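Local coordinates for replication protein B (Plasmid RSF1010, PDB 3H20), which acts as a primase in plasmid replication, probably building primers from nucleoside triphosphates on single-stranded DNA with release of diphosphate, at residues 75-80 and 132-137; 121-126 and 184-189; 222-227 and 265-270; 246-251 and 293-298. One frame throughout, in Å; residues are numbered along the deposited sequence.

The four contacts fall into two groups, well apart in an elongated chain. Contacts 1 and 2 lie in the N-terminal primase domain, with centres about 16 Å apart and nearest atoms about 5 Å apart; helix 117-130 carries residues 121-126 of contact 2 and leads into residues 132-137 of contact 1. Contact 1 is beside the bound diphosphate, which is about 5 Å from the D77 side chain and is held by Y62, R145, N151 and K153. Contacts 3 and 4 belong to the C-terminal helix bundle. Their centres are about 16 Å apart and they touch directly, Y224 and E223 packing on L250, yet both are more than 50 Å from contact 1, centre to centre.

Contact 1: residues 75-80 and 132-137; sequences LVDDLS and DADPAS
S137 meets D77 through a short hydrogen bond: the serine OG donates to D77 OD2 at 2.5 Å, on the anti lone pair of that oxygen. Q106 NE2 bonds the other oxygen, OD1, so the carboxylate is gripped at both ends, which should restrain its rotation. Serine suits the place because it is small as well as polar, and S137 CB comes within 3.4 Å of D77 CB. Beside this pair D134 N donates to D77 O in a weak but nearly straight bond of 3.3 Å. The methyl of A133 presses on the same carbonyl, with CB 3.1 Å from D77 O, and it also meets V76 CG1 and L79 CD2. Strand 73-79 is broken here by a G1 beta bulge, D78 and L79 both facing Y105, and D78 takes the positive phi of 66°. The partner loop follows a Schellman motif whose C-prime residue is D132. Further out, a water accepts from D77 N and donates to D134 O, and D134 OD1 closes an Asx turn by accepting from A136 N at 3.0 Å. D134 OD2 stands 4.4 Å from OD2 of D77, the aspartate near the bound diphosphate, so two like charges lie close together.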
loop_
_atom_site.group_PDB
_atom_site.type_symbol
_atom_site.label_atom_id
_atom_site.label_comp_id
_atom_site.label_asym_id
_atom_site.label_seq_id
_atom_site.Cartn_x
_atom_site.Cartn_y
_atom_site.Cartn_z
ATOM N N LEU A 75 11.119 -12.180 -0.929
ATOM C CA LEU A 75 11.061 -12.525 -2.365
ATOM C C LEU A 75 11.500 -11.378 -3.282
ATOM O O LEU A 75 11.021 -10.242 -3.141
ATOM C CB LEU A 75 9.633 -12.955 -2.766
ATOM C CG LEU A 75 9.389 -13.347 -4.234
ATOM C CD1 LEU A 75 10.116 -14.639 -4.585
ATOM C CD2 LEU A 75 7.895 -13.488 -4.560
ATOM N N VAL A 76 12.377 -11.705 -4.239
ATOM C CA VAL A 76 12.785 -10.794 -5.322
ATOM C C VAL A 76 12.453 -11.444 -6.684
ATOM O O VAL A 76 12.962 -12.522 -7.008
ATOM C CB VAL A 76 14.305 -10.461 -5.245
ATOM C CG1 VAL A 76 14.639 -9.278 -6.148
ATOM C CG2 VAL A 76 14.721 -10.141 -3.811
ATOM N N ASP A 77 11.606 -10.775 -7.469
ATOM C CA ASP A 77 10.953 -11.361 -8.649
ATOM C C ASP A 77 11.502 -10.764 -9.961
ATOM O O ASP A 77 11.964 -9.622 -9.972
ATOM C CB ASP A 77 9.443 -11.080 -8.542
ATOM C CG ASP A 77 8.597 -11.971 -9.439
ATOM O OD1 ASP A 77 9.081 -13.032 -9.882
ATOM O OD2 ASP A 77 7.434 -11.591 -9.704
ATOM N N ASP A 78 11.460 -11.543 -11.047
ATOM C CA ASP A 78 11.801 -11.085 -12.416
ATOM C C ASP A 78 13.287 -10.706 -12.580
ATOM O O ASP A 78 13.613 -9.643 -13.099
ATOM C CB ASP A 78 10.861 -9.940 -12.874
ATOM C CG ASP A 78 10.765 -9.797 -14.404
ATOM O OD1 ASP A 78 10.878 -10.808 -15.142
ATOM O OD2 ASP A 78 10.528 -8.664 -14.883
ATOM N N LEU A 79 14.176 -11.604 -12.154
ATOM C CA LEU A 79 15.629 -11.394 -12.218
ATOM C C LEU A 79 16.285 -12.157 -13.377
ATOM O O LEU A 79 15.849 -13.250 -13.727
ATOM C CB LEU A 79 16.282 -11.851 -10.896
ATOM C CG LEU A 79 15.920 -11.097 -9.605
ATOM C CD1 LEU A 79 16.282 -11.939 -8.391
ATOM C CD2 LEU A 79 16.600 -9.725 -9.548
ATOM N N SER A 80 17.342 -11.578 -13.948
ATOM C CA SER A 80 18.173 -12.246 -14.949
ATOM C C SER A 80 19.340 -12.925 -14.228
ATOM O O SER A 80 19.567 -12.675 -13.034
ATOM C CB SER A 80 18.716 -11.219 -15.938
ATOM O OG SER A 80 19.750 -10.479 -15.330
ATOM N N ASP A 132 16.454 -3.388 -9.913
ATOM C CA ASP A 132 15.440 -3.039 -10.939
ATOM C C ASP A 132 14.561 -4.264 -11.263
ATOM O O ASP A 132 14.339 -4.612 -12.421
ATOM C CB ASP A 132 16.115 -2.436 -12.195
ATOM C CG ASP A 132 15.140 -1.678 -13.120
ATOM O OD1 ASP A 132 13.992 -1.354 -12.736
ATOM O OD2 ASP A 132 15.554 -1.379 -14.253
ATOM N N ALA A 133 14.083 -4.920 -10.209
ATOM C CA ALA A 133 13.194 -6.061 -10.328
ATOM C C ALA A 133 11.727 -5.599 -10.378
ATOM O O ALA A 133 11.455 -4.398 -10.472
ATOM C CB ALA A 133 13.444 -7.033 -9.181
ATOM N N ASP A 134 10.786 -6.541 -10.344
ATOM C CA ASP A 134 9.356 -6.195 -10.444
ATOM C C ASP A 134 8.859 -5.560 -9.138
ATOM O O ASP A 134 8.771 -6.243 -8.113
ATOM C CB ASP A 134 8.521 -7.444 -10.797
ATOM C CG ASP A 134 7.101 -7.103 -11.271
ATOM O OD1 ASP A 134 6.590 -6.009 -10.943
ATOM O OD2 ASP A 134 6.486 -7.949 -11.963
ATOM N N PRO A 135 8.521 -4.256 -9.169
ATOM C CA PRO A 135 8.077 -3.583 -7.944
ATOM C C PRO A 135 6.705 -4.064 -7.449
ATOM O O PRO A 135 6.420 -3.981 -6.250
ATOM C CB PRO A 135 7.997 -2.110 -8.361
ATOM C CG PRO A 135 7.721 -2.149 -9.830
ATOM C CD PRO A 135 8.493 -3.348 -10.336
ATOM N N ALA A 136 5.867 -4.553 -8.365
ATOM C CA ALA A 136 4.531 -5.036 -8.021
ATOM C C ALA A 136 4.595 -6.307 -7.182
ATOM O O ALA A 136 3.632 -6.644 -6.488
ATOM C CB ALA A 136 3.708 -5.270 -9.279
ATOM N N SER A 137 5.733 -6.999 -7.263
ATOM C CA SER A 137 5.997 -8.225 -6.522
ATOM C C SER A 137 6.610 -7.962 -5.139
ATOM O O SER A 137 6.785 -8.896 -4.342
ATOM C CB SER A 137 6.955 -9.122 -7.321
ATOM O OG SER A 137 6.355 -9.631 -8.503
HETATM O O HOH W 1 8.460 -9.410 -2.312
HETATM O O HOH W 2 10.569 -8.233 -6.772
HETATM O O HOH W 3 13.570 -7.065 -13.910
#

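Contact 2: residues 121-126 and 184-189; sequences GQIART and QQAGQQ. With SO4 (sulfate ion), chain D.
Q122 and Q189 bring their amides together with the planes turned 72° apart, so the side chains meet askew and do not lie flat on each other. NE2 of Q122 donates to Q189 OE1 at 3.0 Å; the acceptor lies close to the plane of the Q122 amide, whereas the donor stands well above the carbonyl plane of Q189. A bend at chi2 (78°) turns CD of Q122 aside, and the amide there works in both directions: its OE1 accepts from R125 NH2 at 2.8 Å, one turn along the same helix. R125 in turn has NH1 in a weak 3.3 Å bond to O2 of a sulfate, probably from the crystallisation liquor, which S140 OG also holds. T126, next to R125 and also one turn on from Q122, joins through a water that lies 2.7 Å from its OG1 and donates to Q189 OE1 at 2.6 Å. Beneath these polar ends sits A186, whose CB is 4.0 Å from I123 CG1 and equally far from Q122 CG. A methyl fits there, where the segments 121-126 and 184-189, of helices 117-130 and 179-206, cross at 102° with axes 9.6 Å apart. The joint is therefore apolar at its small centre and polar above it, and Q189 OE1, with two donors on one oxygen, links the long helix 179-206 to two turns of its partner by amide and water.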
loop_
_atom_site.group_PDB
_atom_site.type_symbol
_atom_site.label_atom_id
_atom_site.label_comp_id
_atom_site.label_asym_id
_atom_site.label_seq_id
_atom_site.Cartn_x
_atom_site.Cartn_y
_atom_site.Cartn_z
ATOM N N GLY A 121 8.670 -5.988 4.257
ATOM C CA GLY A 121 8.058 -5.267 3.149
ATOM C C GLY A 121 8.946 -4.134 2.675
ATOM O O GLY A 121 9.085 -3.905 1.474
ATOM N N GLN A 122 9.557 -3.431 3.628
ATOM C CA GLN A 122 10.506 -2.365 3.320
ATOM C C GLN A 122 11.713 -2.915 2.576
ATOM O O GLN A 122 12.158 -2.319 1.593
ATOM C CB GLN A 122 10.935 -1.635 4.599
ATOM C CG GLN A 122 11.864 -0.437 4.384
ATOM C CD GLN A 122 11.148 0.822 3.893
ATOM O OE1 GLN A 122 9.932 0.970 4.048
ATOM N NE2 GLN A 122 11.909 1.739 3.311
ATOM N N ILE A 123 12.238 -4.053 3.041
ATOM C CA ILE A 123 13.397 -4.674 2.395
ATOM C C ILE A 123 13.035 -5.189 0.999
ATOM O O ILE A 123 13.808 -5.024 0.063
ATOM C CB ILE A 123 14.049 -5.789 3.281
ATOM C CG1 ILE A 123 14.632 -5.163 4.559
ATOM C CG2 ILE A 123 15.160 -6.512 2.524
ATOM C CD1 ILE A 123 14.938 -6.174 5.666
ATOM N N ALA A 124 11.846 -5.786 0.864
ATOM C CA ALA A 124 11.364 -6.235 -0.447
ATOM C C ALA A 124 11.354 -5.106 -1.488
ATOM O O ALA A 124 11.806 -5.297 -2.622
ATOM C CB ALA A 124 9.984 -6.879 -0.319
ATOM N N ARG A 125 10.844 -3.938 -1.098
ATOM C CA ARG A 125 10.850 -2.764 -1.968
ATOM C C ARG A 125 12.275 -2.273 -2.255
ATOM O O ARG A 125 12.586 -1.869 -3.379
ATOM C CB ARG A 125 10.007 -1.635 -1.355
ATOM C CG ARG A 125 8.511 -1.947 -1.291
ATOM C CD ARG A 125 7.689 -0.729 -0.905
ATOM N NE ARG A 125 7.992 -0.232 0.438
ATOM C CZ ARG A 125 7.457 -0.706 1.561
ATOM N NH1 ARG A 125 6.579 -1.706 1.527
ATOM N NH2 ARG A 125 7.799 -0.170 2.728
ATOM N N THR A 126 13.131 -2.318 -1.233
ATOM C CA THR A 126 14.525 -1.879 -1.354
ATOM C C THR A 126 15.298 -2.763 -2.339
ATOM O O THR A 126 15.994 -2.252 -3.225
ATOM C CB THR A 126 15.217 -1.807 0.051
ATOM O OG1 THR A 126 14.642 -0.731 0.799
ATOM C CG2 THR A 126 16.718 -1.580 -0.061
ATOM N N GLN A 184 19.124 -3.262 9.594
ATOM C CA GLN A 184 19.522 -1.962 10.148
ATOM C C GLN A 184 19.055 -0.812 9.251
ATOM O O GLN A 184 18.523 0.184 9.753
ATOM C CB GLN A 184 21.036 -1.863 10.298
ATOM C CG GLN A 184 21.640 -2.668 11.405
ATOM C CD GLN A 184 23.165 -2.640 11.362
ATOM O OE1 GLN A 184 23.791 -3.605 10.929
ATOM N NE2 GLN A 184 23.767 -1.535 11.810
ATOM N N GLN A 185 19.281 -0.952 7.940
ATOM C CA GLN A 185 18.930 0.080 6.941
ATOM C C GLN A 185 17.427 0.364 6.931
ATOM O O GLN A 185 17.002 1.526 6.914
ATOM C CB GLN A 185 19.394 -0.353 5.538
ATOM C CG GLN A 185 19.030 0.611 4.407
ATOM C CD GLN A 185 19.503 0.122 3.047
ATOM O OE1 GLN A 185 19.214 -1.001 2.645
ATOM N NE2 GLN A 185 20.238 0.967 2.337
ATOM N N ALA A 186 16.632 -0.704 6.931
ATOM C CA ALA A 186 15.177 -0.595 6.976
ATOM C C ALA A 186 14.721 0.171 8.215
ATOM O O ALA A 186 13.831 1.021 8.131
ATOM C CB ALA A 186 14.531 -1.984 6.928
ATOM N N GLY A 187 15.341 -0.131 9.355
ATOM C CA GLY A 187 15.005 0.528 10.616
ATOM C C GLY A 187 15.330 2.015 10.570
ATOM O O GLY A 187 14.539 2.838 11.037
ATOM N N GLN A 188 16.483 2.346 9.986
ATOM C CA GLN A 188 16.918 3.734 9.770
ATOM C C GLN A 188 15.974 4.517 8.852
ATOM O O GLN A 188 15.650 5.681 9.117
ATOM C CB GLN A 188 18.347 3.763 9.210
ATOM C CG GLN A 188 19.409 3.374 10.227
ATOM C CD GLN A 188 19.569 4.414 11.319
ATOM O OE1 GLN A 188 19.007 4.286 12.408
ATOM N NE2 GLN A 188 20.324 5.460 11.027
ATOM N N GLN A 189 15.534 3.875 7.774
ATOM C CA GLN A 189 14.581 4.486 6.839
ATOM C C GLN A 189 13.214 4.743 7.475
ATOM O O GLN A 189 12.589 5.778 7.222
ATOM C CB GLN A 189 14.430 3.612 5.590
ATOM C CG GLN A 189 15.677 3.608 4.710
ATOM C CD GLN A 189 15.631 2.554 3.623
ATOM O OE1 GLN A 189 14.897 1.576 3.726
ATOM N NE2 GLN A 189 16.429 2.747 2.574
HETATM S S SO4 D . 4.009 -4.791 3.076
HETATM O O1 SO4 D . 2.644 -4.788 2.546
HETATM O O2 SO4 D . 4.430 -3.431 3.427
HETATM O O3 SO4 D . 4.072 -5.625 4.272
HETATM O O4 SO4 D . 4.904 -5.317 2.056
HETATM O O HOH W 4 14.864 -1.007 3.449
#

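Contact 3: residues 222-227 and 265-270; sequences DEYRSE and AEASPA
S268 OG, 3.7 Å from Y224 OH across the contact, is held by two other groups: L271 N, which it caps at the start of the weakly bonded helix 269-272, and D243 OD2. The same aspartate takes Y224 OH at its OD1, so one carboxylate on helix 239-252 fixes both hydroxyls. This is a joint of the C-terminal helix bundle, where helix 220-234 packs against the chain turning from helix 257-267 into 269-272. Serine is a natural N-cap, and P269 after it fits the first turn, where a backbone N-H is not needed for helix bonds. With CG anti to the backbone N (chi1 169°), Y224 leaves its helix on the side of A267, whose CB approaches the ring edge near the ring plane, 3.7 Å from CE2. Alanine suits this spot because two side chains converge on the single methyl: NH1 of R225 comes to 3.8 Å of that CB, and R225 CG is close as well. A263, M264 and L250 also touch the buried tyrosine, whose hydroxyl is satisfied by D243 OD1. Beyond the ring, Y224 OH lies 3.2 Å from S268 CB.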
loop_
_atom_site.group_PDB
_atom_site.type_symbol
_atom_site.label_atom_id
_atom_site.label_comp_id
_atom_site.label_asym_id
_atom_site.label_seq_id
_atom_site.Cartn_x
_atom_site.Cartn_y
_atom_site.Cartn_z
ATOM N N ASP A 222 -16.828 25.365 12.188
ATOM C CA ASP A 222 -15.373 25.259 12.036
ATOM C C ASP A 222 -14.926 25.829 10.693
ATOM O O ASP A 222 -13.887 26.485 10.596
ATOM C CB ASP A 222 -14.915 23.799 12.148
ATOM C CG ASP A 222 -15.386 23.120 13.426
ATOM O OD1 ASP A 222 -15.446 23.779 14.493
ATOM O OD2 ASP A 222 -15.683 21.908 13.360
ATOM N N GLU A 223 -15.736 25.562 9.670
ATOM C CA GLU A 223 -15.518 26.027 8.305
ATOM C C GLU A 223 -15.583 27.555 8.226
ATOM O O GLU A 223 -14.732 28.195 7.600
ATOM C CB GLU A 223 -16.593 25.411 7.406
ATOM C CG GLU A 223 -16.230 25.269 5.944
ATOM C CD GLU A 223 -17.264 24.467 5.170
ATOM O OE1 GLU A 223 -17.757 23.453 5.715
ATOM O OE2 GLU A 223 -17.570 24.842 4.013
ATOM N N TYR A 224 -16.597 28.124 8.872
ATOM C CA TYR A 224 -16.774 29.573 8.949
ATOM C C TYR A 224 -15.601 30.253 9.665
ATOM O O TYR A 224 -15.028 31.213 9.148
ATOM C CB TYR A 224 -18.111 29.909 9.624
ATOM C CG TYR A 224 -18.283 31.367 9.989
ATOM C CD1 TYR A 224 -18.702 32.306 9.041
ATOM C CD2 TYR A 224 -18.041 31.804 11.291
ATOM C CE1 TYR A 224 -18.858 33.650 9.383
ATOM C CE2 TYR A 224 -18.191 33.134 11.638
ATOM C CZ TYR A 224 -18.597 34.049 10.684
ATOM O OH TYR A 224 -18.738 35.363 11.047
ATOM N N ARG A 225 -15.241 29.735 10.840
ATOM C CA ARG A 225 -14.143 30.284 11.640
ATOM C C ARG A 225 -12.804 30.235 10.900
ATOM O O ARG A 225 -11.999 31.166 10.997
ATOM C CB ARG A 225 -14.048 29.561 12.986
ATOM C CG ARG A 225 -15.270 29.758 13.879
ATOM C CD ARG A 225 -15.392 28.655 14.920
ATOM N NE ARG A 225 -14.481 28.850 16.045
ATOM C CZ ARG A 225 -14.787 29.512 17.159
ATOM N NH1 ARG A 225 -15.990 30.057 17.319
ATOM N NH2 ARG A 225 -13.884 29.634 18.121
ATOM N N SER A 226 -12.580 29.150 10.159
ATOM C CA SER A 226 -11.370 28.983 9.352
ATOM C C SER A 226 -11.226 30.090 8.301
ATOM O O SER A 226 -10.168 30.716 8.197
ATOM C CB SER A 226 -11.364 27.608 8.679
ATOM O OG SER A 226 -10.056 27.245 8.277
ATOM N N GLU A 227 -12.294 30.332 7.541
ATOM C CA GLU A 227 -12.309 31.397 6.535
ATOM C C GLU A 227 -12.113 32.779 7.172
ATOM O O GLU A 227 -11.323 33.587 6.677
ATOM C CB GLU A 227 -13.609 31.373 5.714
ATOM C CG GLU A 227 -13.852 30.096 4.892
ATOM C CD GLU A 227 -12.759 29.806 3.866
ATOM O OE1 GLU A 227 -12.239 30.756 3.242
ATOM O OE2 GLU A 227 -12.418 28.616 3.679
ATOM N N ALA A 265 -24.571 33.339 13.787
ATOM C CA ALA A 265 -25.202 33.618 15.076
ATOM C C ALA A 265 -24.269 33.320 16.249
ATOM O O ALA A 265 -24.298 34.018 17.264
ATOM C CB ALA A 265 -26.500 32.842 15.213
ATOM N N GLU A 266 -23.432 32.295 16.092
ATOM C CA GLU A 266 -22.538 31.840 17.159
ATOM C C GLU A 266 -21.200 32.580 17.189
ATOM O O GLU A 266 -20.688 32.877 18.269
ATOM C CB GLU A 266 -22.287 30.333 17.027
ATOM C CG GLU A 266 -21.592 29.689 18.227
ATOM C CD GLU A 266 -22.493 29.582 19.448
ATOM O OE1 GLU A 266 -23.720 29.401 19.273
ATOM O OE2 GLU A 266 -21.977 29.673 20.586
ATOM N N ALA A 267 -20.646 32.885 16.013
ATOM C CA ALA A 267 -19.239 33.291 15.910
ATOM C C ALA A 267 -18.931 34.637 15.231
ATOM O O ALA A 267 -17.788 35.088 15.275
ATOM C CB ALA A 267 -18.417 32.166 15.250
ATOM N N SER A 268 -19.927 35.272 14.611
ATOM C CA SER A 268 -19.697 36.528 13.879
ATOM C C SER A 268 -19.476 37.736 14.783
ATOM O O SER A 268 -20.360 38.093 15.561
ATOM C CB SER A 268 -20.845 36.831 12.908
ATOM O OG SER A 268 -20.713 38.139 12.367
ATOM N N PRO A 269 -18.295 38.374 14.680
ATOM C CA PRO A 269 -18.083 39.628 15.405
ATOM C C PRO A 269 -19.004 40.742 14.905
ATOM O O PRO A 269 -19.495 41.522 15.718
ATOM C CB PRO A 269 -16.614 39.967 15.129
ATOM C CG PRO A 269 -16.263 39.209 13.899
ATOM C CD PRO A 269 -17.096 37.961 13.922
ATOM N N ALA A 270 -19.250 40.806 13.593
ATOM C CA ALA A 270 -20.155 41.817 13.029
ATOM C C ALA A 270 -21.581 41.685 13.581
ATOM O O ALA A 270 -22.261 42.691 13.814
ATOM C CB ALA A 270 -20.164 41.759 11.500
#

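Contact 4: residues 246-251 and 293-298; sequences AAQKLA and LPSVQL
Q248 sets out with CG anti to its backbone N (chi1 -177°) and stays extended beyond it, which carries the amide outward to helix 294-304; on that helix S295 OG sits between the backbone N and the carbonyl carbon (chi1 62°), the crowded position. There NE2 of Q248 meets S295 OG at 3.0 Å in a weak, bent hydrogen bond. The aliphatic part of the glutamine also takes part. V296 CG2 comes to 3.5 Å of Q248 CG, a close contact between aliphatic groups that cross obliquely. L293 lies across the same chain at about a right angle, its CD1 4.0 Å from Q248 CD. Glutamine suits this place because its methylenes can pack on leucine and valine while the amide reaches the more exposed serine. One turn further along, the other branch of V296 is used: CG1 rests 3.9 Å from the CB of A251. The branched valine thus touches two successive turns of one helix, and the small alanine fits where CA of A251 and CA of V296 are 6.5 Å apart. L293 holds the N-cap position of helix 294-304. The two short helical segments run 22° from parallel, with axes 9.7 Å apart. R300, further along helix 294-304, adds a bond from NH1 to A251 O. Within the bundle, A251 also packs on I260 of helix 257-267 and on V290 and M291 of helix 279-291, while A246 and L250 of helix 239-252 turn to helix 220-234.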
loop_
_atom_site.group_PDB
_atom_site.type_symbol
_atom_site.label_atom_id
_atom_site.label_comp_id
_atom_site.label_asym_id
_atom_site.label_seq_id
_atom_site.Cartn_x
_atom_site.Cartn_y
_atom_site.Cartn_z
ATOM N N ALA A 246 -17.066 34.859 3.660
ATOM C CA ALA A 246 -17.124 33.544 4.304
ATOM C C ALA A 246 -18.428 32.815 3.940
ATOM O O ALA A 246 -18.405 31.640 3.556
ATOM C CB ALA A 246 -16.967 33.674 5.831
ATOM N N ALA A 247 -19.551 33.522 4.022
ATOM C CA ALA A 247 -20.853 32.956 3.640
ATOM C C ALA A 247 -20.867 32.507 2.180
ATOM O O ALA A 247 -21.410 31.449 1.858
ATOM C CB ALA A 247 -21.983 33.955 3.905
ATOM N N GLN A 248 -20.272 33.310 1.301
ATOM C CA GLN A 248 -20.193 32.952 -0.119
ATOM C C GLN A 248 -19.395 31.655 -0.322
ATOM O O GLN A 248 -19.767 30.818 -1.151
ATOM C CB GLN A 248 -19.593 34.095 -0.943
ATOM C CG GLN A 248 -19.557 33.793 -2.438
ATOM C CD GLN A 248 -18.597 34.659 -3.214
ATOM O OE1 GLN A 248 -17.906 35.503 -2.646
ATOM N NE2 GLN A 248 -18.532 34.434 -4.537
ATOM N N LYS A 249 -18.310 31.495 0.437
ATOM C CA LYS A 249 -17.464 30.301 0.344
ATOM C C LYS A 249 -18.185 29.052 0.848
ATOM O O LYS A 249 -18.219 28.037 0.154
ATOM C CB LYS A 249 -16.140 30.507 1.082
ATOM C CG LYS A 249 -15.086 31.233 0.257
ATOM C CD LYS A 249 -14.120 32.002 1.145
ATOM C CE LYS A 249 -12.821 32.349 0.417
ATOM N NZ LYS A 249 -13.034 33.209 -0.786
ATOM N N LEU A 250 -18.774 29.147 2.042
ATOM C CA LEU A 250 -19.606 28.081 2.608
ATOM C C LEU A 250 -20.791 27.687 1.715
ATOM O O LEU A 250 -21.051 26.498 1.524
ATOM C CB LEU A 250 -20.102 28.467 4.010
ATOM C CG LEU A 250 -19.267 28.027 5.223
ATOM C CD1 LEU A 250 -17.855 28.607 5.191
ATOM C CD2 LEU A 250 -19.981 28.402 6.535
ATOM N N ALA A 251 -21.494 28.675 1.162
ATOM C CA ALA A 251 -22.639 28.408 0.272
ATOM C C ALA A 251 -22.213 27.767 -1.053
ATOM O O ALA A 251 -22.904 26.887 -1.570
ATOM C CB ALA A 251 -23.431 29.676 0.010
ATOM N N LEU A 293 -25.975 35.430 -5.966
ATOM C CA LEU A 293 -24.783 35.588 -6.801
ATOM C C LEU A 293 -24.713 34.471 -7.834
ATOM O O LEU A 293 -24.892 33.299 -7.485
ATOM C CB LEU A 293 -23.500 35.580 -5.967
ATOM C CG LEU A 293 -23.235 36.758 -5.030
ATOM C CD1 LEU A 293 -22.059 36.436 -4.150
ATOM C CD2 LEU A 293 -23.013 38.060 -5.811
ATOM N N PRO A 294 -24.433 34.835 -9.095
ATOM C CA PRO A 294 -24.215 33.865 -10.170
ATOM C C PRO A 294 -23.138 32.844 -9.783
ATOM O O PRO A 294 -23.306 31.655 -10.049
ATOM C CB PRO A 294 -23.725 34.724 -11.347
ATOM C CG PRO A 294 -24.109 36.120 -11.020
ATOM C CD PRO A 294 -24.278 36.232 -9.547
ATOM N N SER A 295 -22.070 33.307 -9.131
ATOM C CA SER A 295 -20.976 32.432 -8.694
ATOM C C SER A 295 -21.462 31.321 -7.771
ATOM O O SER A 295 -21.108 30.159 -7.951
ATOM C CB SER A 295 -19.861 33.241 -8.014
ATOM O OG SER A 295 -20.337 33.883 -6.839
ATOM N N VAL A 296 -22.296 31.689 -6.800
ATOM C CA VAL A 296 -22.827 30.752 -5.821
ATOM C C VAL A 296 -23.825 29.806 -6.480
ATOM O O VAL A 296 -23.742 28.593 -6.285
ATOM C CB VAL A 296 -23.457 31.503 -4.616
ATOM C CG1 VAL A 296 -24.161 30.542 -3.676
ATOM C CG2 VAL A 296 -22.381 32.267 -3.876
ATOM N N GLN A 297 -24.721 30.364 -7.294
ATOM C CA GLN A 297 -25.713 29.577 -8.033
ATOM C C GLN A 297 -25.078 28.521 -8.944
ATOM O O GLN A 297 -25.529 27.364 -8.963
ATOM C CB GLN A 297 -26.654 30.491 -8.833
ATOM C CG GLN A 297 -27.708 31.190 -7.969
ATOM C CD GLN A 297 -28.594 32.138 -8.756
ATOM O OE1 GLN A 297 -28.440 32.296 -9.976
ATOM N NE2 GLN A 297 -29.527 32.779 -8.064
ATOM N N LEU A 298 -24.046 28.910 -9.683
ATOM C CA LEU A 298 -23.318 27.977 -10.559
ATOM C C LEU A 298 -22.545 26.902 -9.782
ATOM O O LEU A 298 -22.612 25.716 -10.125
ATOM C CB LEU A 298 -22.390 28.729 -11.534
ATOM C CG LEU A 298 -21.617 27.880 -12.562
ATOM C CD1 LEU A 298 -22.566 27.043 -13.441
ATOM C CD2 LEU A 298 -20.704 28.732 -13.435
#